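Local coordinates for flavoprotein (Thermotoga maritima, PDB 5V8S) that carries a mu-oxo-diiron centre in a metallo-beta-lactamase-like domain and, with a flavodoxin-like domain that probably binds FMN, is thought to act as an electron-transferring oxidoreductase, at residues D67-K70 against E76-D79; W161-D166 against V211-H216; K291-T296 against K397-I402. The protein carries 1 engineered substitution. All coordinates share one frame; numbering follows the deposited sequence.

Interaction 1 (D67-K70 against E76-D79); sequences DGWK and EFID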
loop_
_atom_site.group_PDB
_atom_site.type_symbol
_atom_site.label_atom_id
_atom_site.label_comp_id
_atom_site.label_asym_id
_atom_site.label_seq_id
_atom_site.Cartn_x
_atom_site.Cartn_y
_atom_site.Cartn_z
ATOM N N ASP A 67 29.765 6.072 -14.309
ATOM C CA ASP A 67 28.421 5.535 -14.112
ATOM C C ASP A 67 27.771 5.149 -15.446
ATOM O O ASP A 67 28.468 5.022 -16.459
ATOM C CB ASP A 67 27.612 6.496 -13.231
ATOM C CG ASP A 67 28.238 6.655 -11.817
ATOM O OD1 ASP A 67 28.809 5.664 -11.275
ATOM O OD2 ASP A 67 28.198 7.770 -11.255
ATOM N N GLY A 68 26.468 4.897 -15.459
ATOM C CA GLY A 68 25.809 4.358 -16.630
ATOM C C GLY A 68 24.301 4.554 -16.530
ATOM O O GLY A 68 23.816 5.428 -15.810
ATOM N N TRP A 69 23.560 3.712 -17.250
ATOM C CA TRP A 69 22.103 3.779 -17.300
ATOM C C TRP A 69 21.493 2.443 -16.884
ATOM O O TRP A 69 22.154 1.405 -16.871
ATOM C CB TRP A 69 21.585 4.083 -18.713
ATOM C CG TRP A 69 21.877 5.463 -19.254
ATOM C CD1 TRP A 69 22.456 6.503 -18.604
ATOM C CD2 TRP A 69 21.586 5.926 -20.576
ATOM N NE1 TRP A 69 22.565 7.583 -19.447
ATOM C CE2 TRP A 69 22.041 7.250 -20.665
ATOM C CE3 TRP A 69 20.992 5.338 -21.700
ATOM C CZ2 TRP A 69 21.921 8.002 -21.824
ATOM C CZ3 TRP A 69 20.884 6.078 -22.852
ATOM C CH2 TRP A 69 21.333 7.405 -22.900
ATOM N N LYS A 70 20.204 2.479 -16.557
ATOM C CA LYS A 70 19.486 1.267 -16.180
ATOM C C LYS A 70 19.512 0.271 -17.336
ATOM O O LYS A 70 19.543 0.649 -18.508
ATOM C CB LYS A 70 18.051 1.645 -15.826
ATOM C CG LYS A 70 17.253 0.554 -15.147
ATOM C CD LYS A 70 15.957 1.179 -14.567
ATOM C CE LYS A 70 14.947 0.179 -14.069
ATOM N NZ LYS A 70 14.066 -0.186 -15.170
ATOM N N GLU A 76 20.305 1.733 -25.941
ATOM C CA GLU A 76 20.276 3.177 -26.119
ATOM C C GLU A 76 21.557 3.816 -25.592
ATOM O O GLU A 76 22.080 4.763 -26.194
ATOM C CB GLU A 76 19.046 3.748 -25.407
ATOM C CG GLU A 76 17.706 3.402 -26.065
ATOM C CD GLU A 76 17.086 2.086 -25.588
ATOM O OE1 GLU A 76 17.778 1.261 -24.958
ATOM O OE2 GLU A 76 15.877 1.882 -25.844
ATOM N N PHE A 77 22.082 3.306 -24.472
ATOM C CA PHE A 77 23.297 3.868 -23.891
ATOM C C PHE A 77 24.488 3.689 -24.822
ATOM O O PHE A 77 25.261 4.629 -25.053
ATOM C CB PHE A 77 23.592 3.212 -22.540
ATOM C CG PHE A 77 24.845 3.717 -21.905
ATOM C CD1 PHE A 77 24.895 4.982 -21.349
ATOM C CD2 PHE A 77 25.989 2.935 -21.883
ATOM C CE1 PHE A 77 26.068 5.457 -20.788
ATOM C CE2 PHE A 77 27.154 3.407 -21.316
ATOM C CZ PHE A 77 27.193 4.657 -20.767
ATOM N N ILE A 78 24.655 2.484 -25.365
ATOM C CA ILE A 78 25.763 2.234 -26.287
ATOM C C ILE A 78 25.659 3.150 -27.500
ATOM O O ILE A 78 26.642 3.782 -27.916
ATOM C CB ILE A 78 25.813 0.748 -26.692
ATOM C CG1 ILE A 78 26.135 -0.148 -25.495
ATOM C CG2 ILE A 78 26.812 0.519 -27.817
ATOM C CD1 ILE A 78 27.346 0.238 -24.713
ATOM N N ASP A 79 24.464 3.239 -28.086
ATOM C CA ASP A 79 24.299 4.074 -29.270
ATOM C C ASP A 79 24.635 5.528 -28.965
ATOM O O ASP A 79 25.338 6.185 -29.741
ATOM C CB ASP A 79 22.875 3.943 -29.813
ATOM C CG ASP A 79 22.536 2.514 -30.207
ATOM O OD1 ASP A 79 23.472 1.729 -30.476
ATOM O OD2 ASP A 79 21.333 2.176 -30.250
#

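Interaction 2 (W161-D166 against V211-H216); sequences WLHWPD and VTVIGH. With FEO (mu-oxo-diiron), chain C.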
loop_
_atom_site.group_PDB
_atom_site.type_symbol
_atom_site.label_atom_id
_atom_site.label_comp_id
_atom_site.label_asym_id
_atom_site.label_seq_id
_atom_site.Cartn_x
_atom_site.Cartn_y
_atom_site.Cartn_z
ATOM N N TRP A 161 26.585 4.453 2.928
ATOM C CA TRP A 161 25.185 4.458 3.344
ATOM C C TRP A 161 24.420 5.655 2.799
ATOM O O TRP A 161 23.398 6.058 3.368
ATOM C CB TRP A 161 25.044 4.297 4.858
ATOM C CG TRP A 161 25.591 2.971 5.306
ATOM C CD1 TRP A 161 26.752 2.733 5.998
ATOM C CD2 TRP A 161 25.013 1.686 5.046
ATOM N NE1 TRP A 161 26.913 1.379 6.202
ATOM C CE2 TRP A 161 25.866 0.716 5.622
ATOM C CE3 TRP A 161 23.858 1.262 4.382
ATOM C CZ2 TRP A 161 25.590 -0.642 5.563
ATOM C CZ3 TRP A 161 23.577 -0.095 4.339
ATOM C CH2 TRP A 161 24.444 -1.029 4.917
ATOM N N LEU A 162 24.874 6.169 1.652
ATOM C CA LEU A 162 24.127 7.139 0.859
ATOM C C LEU A 162 23.780 6.568 -0.514
ATOM O O LEU A 162 24.069 7.199 -1.532
ATOM C CB LEU A 162 24.932 8.436 0.714
ATOM C CG LEU A 162 25.276 9.133 2.027
ATOM C CD1 LEU A 162 26.081 10.426 1.809
ATOM C CD2 LEU A 162 24.003 9.432 2.820
ATOM N N HIS A 163 23.100 5.418 -0.586
ATOM C CA HIS A 163 22.306 4.792 0.490
ATOM C C HIS A 163 22.730 3.329 0.679
ATOM O O HIS A 163 22.056 2.577 1.354
ATOM C CB HIS A 163 20.827 4.853 0.115
ATOM C CG HIS A 163 20.556 4.295 -1.238
ATOM N ND1 HIS A 163 20.046 3.032 -1.449
ATOM C CD2 HIS A 163 20.858 4.788 -2.461
ATOM C CE1 HIS A 163 19.977 2.805 -2.749
ATOM N NE2 HIS A 163 20.484 3.849 -3.381
ATOM N N TRP A 164 23.859 2.927 0.088
ATOM C CA TRP A 164 24.403 1.577 0.198
ATOM C C TRP A 164 25.818 1.639 0.747
ATOM O O TRP A 164 26.465 2.687 0.684
ATOM C CB TRP A 164 24.468 0.901 -1.177
ATOM C CG TRP A 164 23.178 0.281 -1.686
ATOM C CD1 TRP A 164 21.921 0.354 -1.129
ATOM C CD2 TRP A 164 23.049 -0.524 -2.858
ATOM N NE1 TRP A 164 21.036 -0.367 -1.893
ATOM C CE2 TRP A 164 21.705 -0.932 -2.948
ATOM C CE3 TRP A 164 23.950 -0.971 -3.824
ATOM C CZ2 TRP A 164 21.238 -1.732 -3.979
ATOM C CZ3 TRP A 164 23.478 -1.772 -4.848
ATOM C CH2 TRP A 164 22.138 -2.142 -4.918
ATOM N N PRO A 165 26.357 0.518 1.246
ATOM C CA PRO A 165 27.731 0.538 1.773
ATOM C C PRO A 165 28.788 0.774 0.713
ATOM O O PRO A 165 29.953 1.023 1.070
ATOM C CB PRO A 165 27.890 -0.850 2.408
ATOM C CG PRO A 165 26.848 -1.698 1.748
ATOM C CD PRO A 165 25.699 -0.784 1.485
ATOM N N ASP A 166 28.430 0.708 -0.568
ATOM C CA ASP A 166 29.411 0.878 -1.633
ATOM C C ASP A 166 29.584 2.320 -2.087
ATOM O O ASP A 166 30.455 2.582 -2.916
ATOM C CB ASP A 166 29.048 0.020 -2.856
ATOM C CG ASP A 166 27.789 0.495 -3.584
ATOM O OD1 ASP A 166 27.038 1.334 -3.038
ATOM O OD2 ASP A 166 27.563 0.017 -4.721
ATOM N N VAL A 211 14.035 11.546 0.851
ATOM C CA VAL A 211 13.323 10.809 1.892
ATOM C C VAL A 211 13.106 9.359 1.468
ATOM O O VAL A 211 13.383 8.421 2.230
ATOM C CB VAL A 211 12.002 11.500 2.277
ATOM C CG1 VAL A 211 11.286 10.689 3.371
ATOM C CG2 VAL A 211 12.238 12.935 2.776
ATOM N N THR A 212 12.616 9.153 0.241
ATOM C CA THR A 212 12.283 7.803 -0.202
ATOM C C THR A 212 13.510 6.918 -0.373
ATOM O O THR A 212 13.460 5.739 -0.015
ATOM C CB THR A 212 11.440 7.792 -1.483
ATOM O OG1 THR A 212 12.121 8.448 -2.559
ATOM C CG2 THR A 212 10.059 8.412 -1.235
ATOM N N VAL A 213 14.605 7.456 -0.920
ATOM C CA VAL A 213 15.778 6.633 -1.239
ATOM C C VAL A 213 16.801 6.630 -0.113
ATOM O O VAL A 213 17.367 5.582 0.221
ATOM C CB VAL A 213 16.387 7.103 -2.574
ATOM C CG1 VAL A 213 17.664 6.338 -2.908
ATOM C CG2 VAL A 213 15.379 6.949 -3.691
ATOM N N ILE A 214 17.066 7.798 0.478
ATOM C CA ILE A 214 18.136 7.956 1.453
ATOM C C ILE A 214 17.630 8.126 2.881
ATOM O O ILE A 214 18.445 8.131 3.811
ATOM C CB ILE A 214 19.049 9.140 1.066
ATOM C CG1 ILE A 214 19.298 9.151 -0.446
ATOM C CG2 ILE A 214 20.370 9.078 1.825
ATOM C CD1 ILE A 214 20.128 10.327 -0.936
ATOM N N GLY A 215 16.321 8.268 3.094
ATOM C CA GLY A 215 15.846 8.764 4.374
ATOM C C GLY A 215 16.211 7.903 5.567
ATOM O O GLY A 215 16.374 8.414 6.677
ATOM N N HIS A 216 16.315 6.585 5.382
ATOM C CA HIS A 216 16.662 5.745 6.521
ATOM C C HIS A 216 18.036 6.105 7.059
ATOM O O HIS A 216 18.320 5.901 8.245
ATOM C CB HIS A 216 16.612 4.277 6.095
ATOM C CG HIS A 216 16.743 3.305 7.227
ATOM N ND1 HIS A 216 15.859 3.268 8.284
ATOM C CD2 HIS A 216 17.642 2.317 7.452
ATOM C CE1 HIS A 216 16.212 2.301 9.116
ATOM N NE2 HIS A 216 17.292 1.710 8.634
HETATM FE FE1 FEO C . 20.940 3.903 -5.519
HETATM FE FE2 FEO C . 20.504 5.741 -8.357
HETATM O O FEO C . 20.858 4.176 -7.377
HETATM O O HOH W 1 18.854 4.603 -5.690
HETATM O O HOH W 2 18.739 6.091 -6.966
#

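Interaction 3 (K291-T296 against K397-I402); sequences KEKGFT and KIEEAI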
loop_
_atom_site.group_PDB
_atom_site.type_symbol
_atom_site.label_atom_id
_atom_site.label_comp_id
_atom_site.label_asym_id
_atom_site.label_seq_id
_atom_site.Cartn_x
_atom_site.Cartn_y
_atom_site.Cartn_z
ATOM N N LYS A 291 -6.093 26.162 10.729
ATOM C CA LYS A 291 -6.111 27.363 9.899
ATOM C C LYS A 291 -6.443 28.608 10.720
ATOM O O LYS A 291 -5.833 29.666 10.532
ATOM C CB LYS A 291 -7.124 27.205 8.771
ATOM C CG LYS A 291 -6.751 26.200 7.687
ATOM C CD LYS A 291 -7.954 25.999 6.771
ATOM C CE LYS A 291 -7.586 25.373 5.451
ATOM N NZ LYS A 291 -8.814 24.936 4.723
ATOM N N GLU A 292 -7.401 28.503 11.635
ATOM C CA GLU A 292 -7.774 29.656 12.445
ATOM C C GLU A 292 -6.608 30.114 13.306
ATOM O O GLU A 292 -6.492 31.306 13.617
ATOM C CB GLU A 292 -8.983 29.288 13.307
ATOM C CG GLU A 292 -9.508 30.414 14.176
ATOM C CD GLU A 292 -10.739 30.003 14.967
ATOM O OE1 GLU A 292 -11.025 28.784 15.036
ATOM O OE2 GLU A 292 -11.422 30.899 15.509
ATOM N N LYS A 293 -5.724 29.196 13.682
ATOM C CA LYS A 293 -4.557 29.534 14.481
ATOM C C LYS A 293 -3.316 29.865 13.650
ATOM O O LYS A 293 -2.233 30.011 14.226
ATOM C CB LYS A 293 -4.271 28.422 15.491
ATOM C CG LYS A 293 -5.319 28.362 16.598
ATOM C CD LYS A 293 -5.178 27.126 17.447
ATOM C CE LYS A 293 -6.383 26.927 18.361
ATOM N NZ LYS A 293 -6.509 27.994 19.380
ATOM N N GLY A 294 -3.450 30.030 12.332
ATOM C CA GLY A 294 -2.371 30.534 11.500
ATOM C C GLY A 294 -1.549 29.484 10.776
ATOM O O GLY A 294 -0.609 29.845 10.056
ATOM N N PHE A 295 -1.867 28.206 10.934
ATOM C CA PHE A 295 -1.120 27.157 10.256
ATOM C C PHE A 295 -1.642 26.961 8.835
ATOM O O PHE A 295 -2.770 27.329 8.504
ATOM C CB PHE A 295 -1.250 25.834 11.014
ATOM C CG PHE A 295 -0.632 25.848 12.375
ATOM C CD1 PHE A 295 0.732 25.692 12.530
ATOM C CD2 PHE A 295 -1.416 26.029 13.505
ATOM C CE1 PHE A 295 1.313 25.733 13.796
ATOM C CE2 PHE A 295 -0.844 26.049 14.773
ATOM C CZ PHE A 295 0.523 25.895 14.914
ATOM N N THR A 296 -0.806 26.341 7.997
ATOM C CA THR A 296 -1.168 25.994 6.621
ATOM C C THR A 296 -1.057 24.482 6.473
ATOM O O THR A 296 0.047 23.950 6.233
ATOM C CB THR A 296 -0.272 26.707 5.608
ATOM O OG1 THR A 296 -0.363 28.117 5.802
ATOM C CG2 THR A 296 -0.727 26.399 4.186
ATOM N N LYS A 397 -12.514 19.506 22.831
ATOM C CA LYS A 397 -11.322 18.671 22.919
ATOM C C LYS A 397 -10.446 18.814 21.685
ATOM O O LYS A 397 -9.225 18.674 21.783
ATOM C CB LYS A 397 -11.709 17.200 23.084
ATOM C CG LYS A 397 -12.217 16.845 24.473
ATOM C CD LYS A 397 -11.060 16.545 25.415
ATOM C CE LYS A 397 -11.544 16.171 26.811
ATOM N NZ LYS A 397 -12.044 17.351 27.574
ATOM N N ILE A 398 -11.049 19.055 20.521
ATOM C CA ILE A 398 -10.261 19.284 19.315
ATOM C C ILE A 398 -9.492 20.591 19.447
ATOM O O ILE A 398 -8.291 20.665 19.169
ATOM C CB ILE A 398 -11.169 19.307 18.072
ATOM C CG1 ILE A 398 -12.025 18.028 17.975
ATOM C CG2 ILE A 398 -10.295 19.544 16.812
ATOM C CD1 ILE A 398 -13.002 18.024 16.812
ATOM N N GLU A 399 -10.188 21.646 19.857
ATOM C CA GLU A 399 -9.544 22.941 20.035
ATOM C C GLU A 399 -8.430 22.866 21.071
ATOM O O GLU A 399 -7.380 23.502 20.905
ATOM C CB GLU A 399 -10.602 23.977 20.427
ATOM C CG GLU A 399 -11.180 24.725 19.228
ATOM C CD GLU A 399 -10.179 25.712 18.621
ATOM O OE1 GLU A 399 -10.158 25.877 17.381
ATOM O OE2 GLU A 399 -9.411 26.330 19.394
ATOM N N GLU A 400 -8.640 22.106 22.152
ATOM C CA GLU A 400 -7.602 21.956 23.169
ATOM C C GLU A 400 -6.345 21.344 22.572
ATOM O O GLU A 400 -5.227 21.768 22.889
ATOM C CB GLU A 400 -8.086 21.077 24.326
ATOM C CG GLU A 400 -8.989 21.770 25.309
ATOM C CD GLU A 400 -9.512 20.834 26.393
ATOM O OE1 GLU A 400 -9.296 19.604 26.289
ATOM O OE2 GLU A 400 -10.150 21.347 27.341
ATOM N N ALA A 401 -6.508 20.337 21.714
ATOM C CA ALA A 401 -5.344 19.672 21.142
ATOM C C ALA A 401 -4.588 20.618 20.227
ATOM O O ALA A 401 -3.360 20.687 20.274
ATOM C CB ALA A 401 -5.771 18.424 20.374
ATOM N N ILE A 402 -5.307 21.335 19.365
ATOM C CA ILE A 402 -4.639 22.274 18.472
ATOM C C ILE A 402 -3.966 23.389 19.270
ATOM O O ILE A 402 -2.855 23.823 18.937
ATOM C CB ILE A 402 -5.617 22.815 17.410
ATOM C CG1 ILE A 402 -6.316 21.674 16.658
ATOM C CG2 ILE A 402 -4.874 23.726 16.439
ATOM C CD1 ILE A 402 -5.408 20.614 16.104
#

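Interaction 1 (D67-K70 against E76-D79)
Trp69 and Phe77 make a T-shaped aromatic pair. The edge of the Phe77 ring is turned to one face of the indole. The centroids of the phenyl and the five-membered ring lie 4.8 Å apart, with the planes at 67°. The atom that does the touching is Phe77 CD1, 3.5 Å from Trp69 CD2. The far end of the indole reaches the first turns of helix 74-82. There Trp69 CZ3 lies 3.4 Å from Phe77 N, and Trp69 CE3 lies 3.5 Å from Phe77 CB. Glu76 adds its CB at the edge of the indole, 3.9 Å from Trp69 CZ3, while its carboxylate leads away.

Phe77 CG stands anti to its backbone N (chi1 179°), which swings the phenyl over the indole and past Gly68. Gly68 CA comes within 4.3 Å of Phe77 CE1.

Further out, Trp69 NE1 is hydrogen-bonded to Leu30 O on strand 26-34, and Trp69 N to Ser105 OG. The NE1 bond helps fix the rotation of the indole; the Ser105 bond holds the backbone of Trp69. Phe77 also packs on Ala54 of strand 50-59 and Thr109 of helix 106-113.

The pair thus joins the loop after strand 62-66 to the helix that follows, in the metallo-beta-lactamase domain. No hydrogen bond crosses between 67-70 and 76-79. The contact rests on ring and aliphatic packing, while the polar N-H of the indole is satisfied by Leu30 O.

Interaction 2 (W161-D166 against V211-H216)
His163 and Ile214 bring the two backbones together, with CA atoms 5.3 Å apart, where a loop with a cis peptide before His163 meets the C-terminal part of helix 196-214. The contact lies in the metallo-beta-lactamase fold and holds one ligand of the di-iron site.

The His163 imidazole is the central group. Its CG sits between the backbone N and the carbonyl carbon (chi1 53°), and the ring extends from there to the metal. Val213 covers one face of this ring. Its CG1 makes a CH-pi contact, 3.8 Å from the ring centroid and 21° off the normal. It sits toward the rim and is closest to His163 CD2, at 3.6 Å. The nearby Val213 O is 3.5 Å from His163 CB. Beside this pair, the Leu162 CD2 methyl meets Ile214 CG2 at 3.8 Å, and both side chains also pack on Ile221 of helix 218-228.

Helix 196-214 has a wider pi-type turn at 211-214. Gly215 N also makes a weak hydrogen bond to Val211 O. On the loop side, Trp161 N is hydrogen-bonded to Trp164 O, which folds the loop back. One face of the Trp161 indole lies over the Trp164-Pro165 peptide. Both Trp161 and Trp164 meet Trp363 of the second subunit edge-to-face.

Asp166 serves as a second-shell residue. Its OD1 is hydrogen-bonded to His97 ND1 and so probably helps to orient that metal ligand. His97, Glu99 and Asp180 bind the same iron as His163, whose NE2 lies 2.2 Å from the iron atom FE1.

Interaction 3 (K291-T296 against K397-I402)
Lys293 reaches Glu399 and Ile402 because its chain runs extended through chi2 and chi3 and bends at chi4 (-66°), while Glu399 folds at chi2 (-72°) to bring its carboxylate nearer. This contact joins the first and last helices of the flavodoxin-like domain, 278-292 and 395-409.

Lys293 is where the first helix ends, in a Schellman motif. Gly294 is the C-prime residue, with positive phi. Gly294 N bonds to Lys291 O at 3.0 Å, and Phe295 N bonds to Leu290 O. Phe295 then turns back to pack on Lys406 and Leu409 of the last helix.

The lysine works in two ways. Its aliphatic part lies across Ile402, with Lys293 CD 3.6 Å from Ile402 CG2. Its tip forms a salt bridge, Lys293 NZ to Glu399 OE2 at 3.3 Å. Lys293 CE is equally near that oxygen. The ammonium group has a second partner in Ser403 OG, which is also hydrogen-bonded to Glu399 O. The other carboxylate oxygen, Glu399 OE1, is held by Ser289 OG of the first helix.

Glu292, an exposed residue, adds a second negative charge. The lysine probably offsets part of the repulsion between the two glutamates. Their carboxylate planes are 69° apart, and Glu292 OE1 lies 3.8 Å from Glu399 OE1.

In the fold
From the N terminus the three contacts follow one another in series; none nests in or crosses another. Interaction 1 closes a very short loop between strand 62-66 and helix 74-82, on the seven-stranded sheet. Interaction 2 closes a longer loop that holds strands 168-172 and 175-179 and most of helix 196-214. It lies nearer the chain's centre, beside the di-iron site, with nearest atoms about 9 Å from interaction 1. Interaction 3 closes a span of about 100 residues and ties the end of helix 278-292 to helix 395-409. Its centre is about 52 Å from that of interaction 1, across the chain's centre. Interactions 1 and 2 lie in the metal-binding domain, and interaction 3 in the flavodoxin-like one.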